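PDB 5T8V: putative uncharacterized protein from Chaetomium thermophilum, which probably acts as the Scc2-type loader that places cohesin on chromatin, the chain here being its C-terminal HEAT-repeat fragment. Local coordinates for residues Ile84-Leu87 / Arg88-Ser92; Glu692-Val695 / Asn696-Asp700. All blocks are in the same frame, centred on the assembly; numbering follows the deposited sequence.

Interaction 1: residues Ile84-Leu87 / Arg88-Ser92; sequences IYLL and RLCDS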
ATOM      1  N   ILE A  84     -72.543   5.340  24.750  1.00 39.41           N
ATOM      2  CA  ILE A  84     -73.066   5.259  23.390  1.00 38.89           C
ATOM      3  C   ILE A  84     -73.441   6.646  22.890  1.00 38.08           C
ATOM      4  O   ILE A  84     -73.276   6.962  21.706  1.00 37.11           O
ATOM      5  CB  ILE A  84     -74.268   4.296  23.338  1.00 42.38           C
ATOM      6  CG1 ILE A  84     -73.808   2.854  23.557  1.00 43.07           C
ATOM      7  CG2 ILE A  84     -75.008   4.405  22.002  1.00 43.01           C
ATOM      8  CD1 ILE A  84     -74.316   2.245  24.841  1.00 45.22           C
ATOM      9  N   TYR A  85     -73.957   7.494  23.782  1.00 35.87           N
ATOM     10  CA  TYR A  85     -74.335   8.846  23.384  1.00 34.55           C
ATOM     11  C   TYR A  85     -73.105   9.668  23.015  1.00 31.05           C
ATOM     12  O   TYR A  85     -73.104  10.371  21.997  1.00 29.49           O
ATOM     13  CB  TYR A  85     -75.125   9.519  24.507  1.00 35.54           C
ATOM     14  CG  TYR A  85     -75.649  10.896  24.160  1.00 34.59           C
ATOM     15  CD1 TYR A  85     -76.387  11.110  23.002  1.00 34.69           C
ATOM     16  CD2 TYR A  85     -75.416  11.980  24.996  1.00 34.24           C
ATOM     17  CE1 TYR A  85     -76.869  12.368  22.682  1.00 35.26           C
ATOM     18  CE2 TYR A  85     -75.896  13.241  24.687  1.00 34.78           C
ATOM     19  CZ  TYR A  85     -76.623  13.428  23.529  1.00 35.28           C
ATOM     20  OH  TYR A  85     -77.102  14.679  23.215  1.00 36.03           O
ATOM     21  N   LEU A  86     -72.048   9.588  23.825  1.00 35.87           N
ATOM     22  CA  LEU A  86     -70.810  10.273  23.478  1.00 32.74           C
ATOM     23  C   LEU A  86     -70.269   9.772  22.144  1.00 32.37           C
ATOM     24  O   LEU A  86     -69.844  10.568  21.298  1.00 31.95           O
ATOM     25  CB  LEU A  86     -69.777  10.082  24.588  1.00 31.67           C
ATOM     26  CG  LEU A  86     -68.406  10.735  24.379  1.00 29.39           C
ATOM     27  CD1 LEU A  86     -68.540  12.215  24.068  1.00 28.78           C
ATOM     28  CD2 LEU A  86     -67.528  10.533  25.607  1.00 29.24           C
ATOM     29  N   LEU A  87     -70.292   8.454  21.929  1.00 26.50           N
ATOM     30  CA  LEU A  87     -69.862   7.916  20.643  1.00 25.94           C
ATOM     31  C   LEU A  87     -70.743   8.418  19.505  1.00 26.95           C
ATOM     32  O   LEU A  87     -70.273   8.547  18.368  1.00 26.03           O
ATOM     33  CB  LEU A  87     -69.863   6.386  20.681  1.00 26.47           C
ATOM     34  CG  LEU A  87     -68.667   5.728  21.376  1.00 25.22           C
ATOM     35  CD1 LEU A  87     -68.906   4.235  21.534  1.00 26.24           C
ATOM     36  CD2 LEU A  87     -67.372   5.977  20.607  1.00 23.39           C
ATOM     37  N   ARG A  88     -72.015   8.710  19.786  1.00 37.83           N
ATOM     38  CA  ARG A  88     -72.886   9.245  18.747  1.00 39.22           C
ATOM     39  C   ARG A  88     -72.522  10.689  18.421  1.00 36.20           C
ATOM     40  O   ARG A  88     -72.463  11.067  17.246  1.00 34.34           O
ATOM     41  CB  ARG A  88     -74.349   9.147  19.175  1.00 43.73           C
ATOM     42  CG  ARG A  88     -75.324   9.241  18.010  1.00 48.37           C
ATOM     43  CD  ARG A  88     -76.741   9.569  18.465  1.00 53.79           C
ATOM     44  NE  ARG A  88     -77.706   9.418  17.379  1.00 57.22           N
ATOM     45  CZ  ARG A  88     -77.873  10.290  16.387  1.00 57.92           C
ATOM     46  NH1 ARG A  88     -77.134  11.391  16.327  1.00 56.88           N
ATOM     47  NH2 ARG A  88     -78.779  10.057  15.447  1.00 60.23           N
ATOM     48  N   LEU A  89     -72.278  11.511  19.445  1.00 29.97           N
ATOM     49  CA  LEU A  89     -71.805  12.869  19.200  1.00 28.69           C
ATOM     50  C   LEU A  89     -70.514  12.853  18.391  1.00 27.39           C
ATOM     51  O   LEU A  89     -70.355  13.630  17.437  1.00 27.19           O
ATOM     52  CB  LEU A  89     -71.596  13.599  20.526  1.00 28.12           C
ATOM     53  CG  LEU A  89     -72.815  13.712  21.444  1.00 30.59           C
ATOM     54  CD1 LEU A  89     -72.426  14.379  22.756  1.00 31.47           C
ATOM     55  CD2 LEU A  89     -73.948  14.478  20.773  1.00 31.44           C
ATOM     56  N   CYS A  90     -69.583  11.971  18.754  1.00 28.84           N
ATOM     57  CA  CYS A  90     -68.367  11.812  17.965  1.00 27.51           C
ATOM     58  C   CYS A  90     -68.703  11.465  16.520  1.00 27.85           C
ATOM     59  O   CYS A  90     -68.151  12.049  15.580  1.00 26.75           O
ATOM     60  CB  CYS A  90     -67.474  10.736  18.585  1.00 27.29           C
ATOM     61  SG  CYS A  90     -66.789  11.160  20.205  1.00 27.09           S
ATOM     62  N   ASP A  91     -69.622  10.514  16.321  1.00 32.40           N
ATOM     63  CA  ASP A  91     -69.972  10.110  14.966  1.00 33.94           C
ATOM     64  C   ASP A  91     -70.582  11.266  14.184  1.00 33.97           C
ATOM     65  O   ASP A  91     -70.421  11.339  12.961  1.00 33.01           O
ATOM     66  CB  ASP A  91     -70.934   8.924  15.001  1.00 37.15           C
ATOM     67  CG  ASP A  91     -71.149   8.309  13.632  1.00 40.37           C
ATOM     68  OD1 ASP A  91     -70.336   7.448  13.233  1.00 41.05           O
ATOM     69  OD2 ASP A  91     -72.126   8.690  12.952  1.00 42.52           O
ATOM     70  N   SER A  92     -71.282  12.173  14.865  1.00 38.31           N
ATOM     71  CA  SER A  92     -71.816  13.352  14.196  1.00 40.00           C
ATOM     72  C   SER A  92     -70.691  14.289  13.774  1.00 38.27           C
ATOM     73  O   SER A  92     -70.648  14.748  12.624  1.00 39.64           O
ATOM     74  CB  SER A  92     -72.803  14.073  15.116  1.00 43.34           C
ATOM     75  OG  SER A  92     -73.905  13.240  15.437  1.00 46.89           O
TER
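Leu89 lies one helical turn beyond Tyr85, and its side chain runs from the Tyr85 carbonyl out to the phenol ring. Leu89 CB is 3.6 Å from Leu86 O, and Leu89 CG then passes Tyr85 O at 3.4 Å. At the fork the two Leu89 methyls part: CD1 sits over one ring face, displaced toward the rim and 4.1 Å from Tyr85 CE2, while CD2 reaches the phenol end, 4.0 Å from Tyr85 CZ. The ring comes within range because Tyr85 holds CG anti to its backbone N (chi1 -176°), which swings it forward along the helix. Beneath this pair runs ordinary alpha-helical bonding: Leu89 N gives a nearly straight bond to Tyr85 O (2.9 Å, 165°), and Cys90 N and Asp91 N bond to Leu86 O and Leu87 O. Arg88 O accepts from both Ser92 N and Ser92 OG, one turn on, the hydroxyl arriving from above the carbonyl plane at 3.2 Å. Asp91 points its carboxylate onward to a salt bridge with Arg95. Helix 81-96 is packed on several sides: Tyr85 and Leu89 meet Phe28 and Val31 of helix 9-36, Leu87 and Cys90 touch helix 120-136, and Leu86 and Leu89 rest on Leu54 of strand 52-54.

Interaction 2: residues Glu692-Val695 / Asn696-Asp700; sequences ETVV and NRFSD
Phe698 folds its ring back over Val695 where helix 685-696 runs out into the turn before helix 703-719, within the HEAT-repeat array of this cohesin-loader fragment. The ring lies flat against the backbone of Val695: Val695 CA stands 3.7 Å from the ring centroid and only 3° off its normal, a CH-pi contact over the face. Val695's side chain crosses the ring at a slant, CB and CG1 both meeting the CE2 corner, whereas Val694 CG1 approaches CE1 more loosely. With CG anti to its own carbonyl carbon (chi1 -68°), Phe698 is directed back along the chain, and its backbone N bonds to Val695 O at 2.9 Å, from well above the carbonyl plane. With an alanine here the aromatic face over Val695 CA is gone, which would probably open a gap against Met710 and Ala713 of helix 703-719, which the ring now touches. Arg697 takes a different course. Arg697 CG lies 3.2 Å from Thr693 O; the bends at chi2 and chi3 beyond it then turn NE toward Asp700. Asp700 OD2 is shared with Arg669, which forms a second salt bridge to it, while Asp700 OD1 accepts from Gly702 N. Asn696 O takes both Ser699 N and Ser699 OG, the hydroxyl lying in the carbonyl plane. In the Arg697-Asp700 bridge, Arg697 NE meets Asp700 OD2 on its anti side at 3.2 Å, 28° out of the carboxylate plane.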
ATOM      1  N   GLU A 692      16.286   1.293   7.153  1.00 55.17           N
ATOM      2  CA  GLU A 692      16.986   0.239   6.429  1.00 55.90           C
ATOM      3  C   GLU A 692      16.163  -0.240   5.241  1.00 54.39           C
ATOM      4  O   GLU A 692      16.709  -0.513   4.166  1.00 54.60           O
ATOM      5  CB  GLU A 692      17.296  -0.925   7.369  1.00 57.98           C
ATOM      6  CG  GLU A 692      18.335  -1.896   6.826  1.00 60.29           C
ATOM      7  CD  GLU A 692      18.357  -3.211   7.583  1.00 61.16           C
ATOM      8  OE1 GLU A 692      18.041  -4.253   6.972  1.00 61.62           O
ATOM      9  OE2 GLU A 692      18.682  -3.202   8.790  1.00 61.04           O
ATOM     10  N   THR A 693      14.844  -0.342   5.415  1.00 34.24           N
ATOM     11  CA  THR A 693      13.980  -0.727   4.305  1.00 34.09           C
ATOM     12  C   THR A 693      13.858   0.394   3.282  1.00 34.79           C
ATOM     13  O   THR A 693      13.704   0.126   2.086  1.00 36.14           O
ATOM     14  CB  THR A 693      12.599  -1.125   4.829  1.00 33.10           C
ATOM     15  OG1 THR A 693      12.728  -2.259   5.698  1.00 31.87           O
ATOM     16  CG2 THR A 693      11.656  -1.477   3.683  1.00 33.74           C
ATOM     17  N   VAL A 694      13.925   1.649   3.727  1.00 29.68           N
ATOM     18  CA  VAL A 694      13.845   2.773   2.800  1.00 30.90           C
ATOM     19  C   VAL A 694      15.076   2.809   1.900  1.00 32.16           C
ATOM     20  O   VAL A 694      14.962   2.881   0.671  1.00 33.68           O
ATOM     21  CB  VAL A 694      13.669   4.091   3.576  1.00 30.69           C
ATOM     22  CG1 VAL A 694      13.703   5.292   2.632  1.00 32.36           C
ATOM     23  CG2 VAL A 694      12.362   4.070   4.358  1.00 30.28           C
ATOM     24  N   VAL A 695      16.270   2.757   2.495  1.00 45.74           N
ATOM     25  CA  VAL A 695      17.492   2.842   1.697  1.00 46.81           C
ATOM     26  C   VAL A 695      17.596   1.665   0.741  1.00 47.09           C
ATOM     27  O   VAL A 695      18.137   1.799  -0.362  1.00 48.15           O
ATOM     28  CB  VAL A 695      18.735   2.934   2.606  1.00 45.59           C
ATOM     29  CG1 VAL A 695      18.611   4.109   3.551  1.00 44.78           C
ATOM     30  CG2 VAL A 695      18.944   1.640   3.382  1.00 45.43           C
ATOM     31  N   ASN A 696      17.099   0.495   1.144  1.00 50.30           N
ATOM     32  CA  ASN A 696      17.074  -0.640   0.228  1.00 52.12           C
ATOM     33  C   ASN A 696      16.282  -0.301  -1.029  1.00 54.80           C
ATOM     34  O   ASN A 696      16.683  -0.660  -2.143  1.00 56.25           O
ATOM     35  CB  ASN A 696      16.486  -1.865   0.926  1.00 51.34           C
ATOM     36  CG  ASN A 696      17.404  -2.419   1.997  1.00 50.99           C
ATOM     37  OD1 ASN A 696      18.413  -1.806   2.344  1.00 51.18           O
ATOM     38  ND2 ASN A 696      17.060  -3.586   2.528  1.00 50.84           N
ATOM     39  N   ARG A 697      15.167   0.415  -0.872  1.00 61.33           N
ATOM     40  CA  ARG A 697      14.373   0.823  -2.022  1.00 63.91           C
ATOM     41  C   ARG A 697      15.136   1.745  -2.962  1.00 66.19           C
ATOM     42  O   ARG A 697      14.662   1.992  -4.075  1.00 68.24           O
ATOM     43  CB  ARG A 697      13.087   1.507  -1.552  1.00 63.96           C
ATOM     44  CG  ARG A 697      12.210   0.640  -0.657  1.00 63.73           C
ATOM     45  CD  ARG A 697      11.300  -0.280  -1.454  1.00 65.18           C
ATOM     46  NE  ARG A 697      12.046  -1.275  -2.223  1.00 66.23           N
ATOM     47  CZ  ARG A 697      12.551  -2.396  -1.716  1.00 64.83           C
ATOM     48  NH1 ARG A 697      12.403  -2.681  -0.427  1.00 62.49           N
ATOM     49  NH2 ARG A 697      13.212  -3.236  -2.503  1.00 65.36           N
ATOM     50  N   PHE A 698      16.298   2.261  -2.547  1.00 54.13           N
ATOM     51  CA  PHE A 698      17.148   2.987  -3.484  1.00 55.23           C
ATOM     52  C   PHE A 698      17.505   2.123  -4.684  1.00 58.77           C
ATOM     53  O   PHE A 698      17.629   2.634  -5.801  1.00 60.71           O
ATOM     54  CB  PHE A 698      18.428   3.470  -2.794  1.00 51.85           C
ATOM     55  CG  PHE A 698      18.212   4.549  -1.760  1.00 48.96           C
ATOM     56  CD1 PHE A 698      16.946   5.045  -1.488  1.00 48.01           C
ATOM     57  CD2 PHE A 698      19.291   5.078  -1.068  1.00 47.21           C
ATOM     58  CE1 PHE A 698      16.764   6.034  -0.543  1.00 46.61           C
ATOM     59  CE2 PHE A 698      19.113   6.070  -0.122  1.00 45.42           C
ATOM     60  CZ  PHE A 698      17.850   6.549   0.139  1.00 45.64           C
ATOM     61  N   SER A 699      17.671   0.818  -4.478  1.00 58.51           N
ATOM     62  CA  SER A 699      17.997  -0.111  -5.558  1.00 61.80           C
ATOM     63  C   SER A 699      16.754  -0.820  -6.079  1.00 63.65           C
ATOM     64  O   SER A 699      16.783  -2.020  -6.367  1.00 64.96           O
ATOM     65  CB  SER A 699      19.038  -1.122  -5.091  1.00 62.49           C
ATOM     66  OG  SER A 699      18.515  -1.972  -4.084  1.00 61.20           O
ATOM     67  N   ASP A 700      15.648  -0.096  -6.205  1.00 72.11           N
ATOM     68  CA  ASP A 700      14.404  -0.658  -6.704  1.00 73.14           C
ATOM     69  C   ASP A 700      14.284  -0.411  -8.202  1.00 77.59           C
ATOM     70  O   ASP A 700      14.809   0.571  -8.734  1.00 79.14           O
ATOM     71  CB  ASP A 700      13.208  -0.047  -5.970  1.00 71.22           C
ATOM     72  CG  ASP A 700      11.911  -0.785  -6.240  1.00 70.92           C
ATOM     73  OD1 ASP A 700      11.700  -1.235  -7.387  1.00 73.20           O
ATOM     74  OD2 ASP A 700      11.099  -0.914  -5.301  1.00 68.77           O
TER

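Overall arrangement
Interactions 1 and 2 are separate local contacts in one long, predominantly helical chain. Their centres are 90 Å apart and their nearest atoms about 81 Å, so neither touches the other. Residues 84-92 belong to the outlying N-terminal part of the model, about 75 Å from the chain centre; residues 692-700 lie some 16 Å from it, within the range related to PDS5. The first contact is wholly inside a helix, whereas the second spans a helix end and the loop leading to the next helix. Both use an aromatic ring against a residue three or four positions away, and both are structural contacts, the second with a salt bridge besides its packing, with no ligand or active site to relate them to.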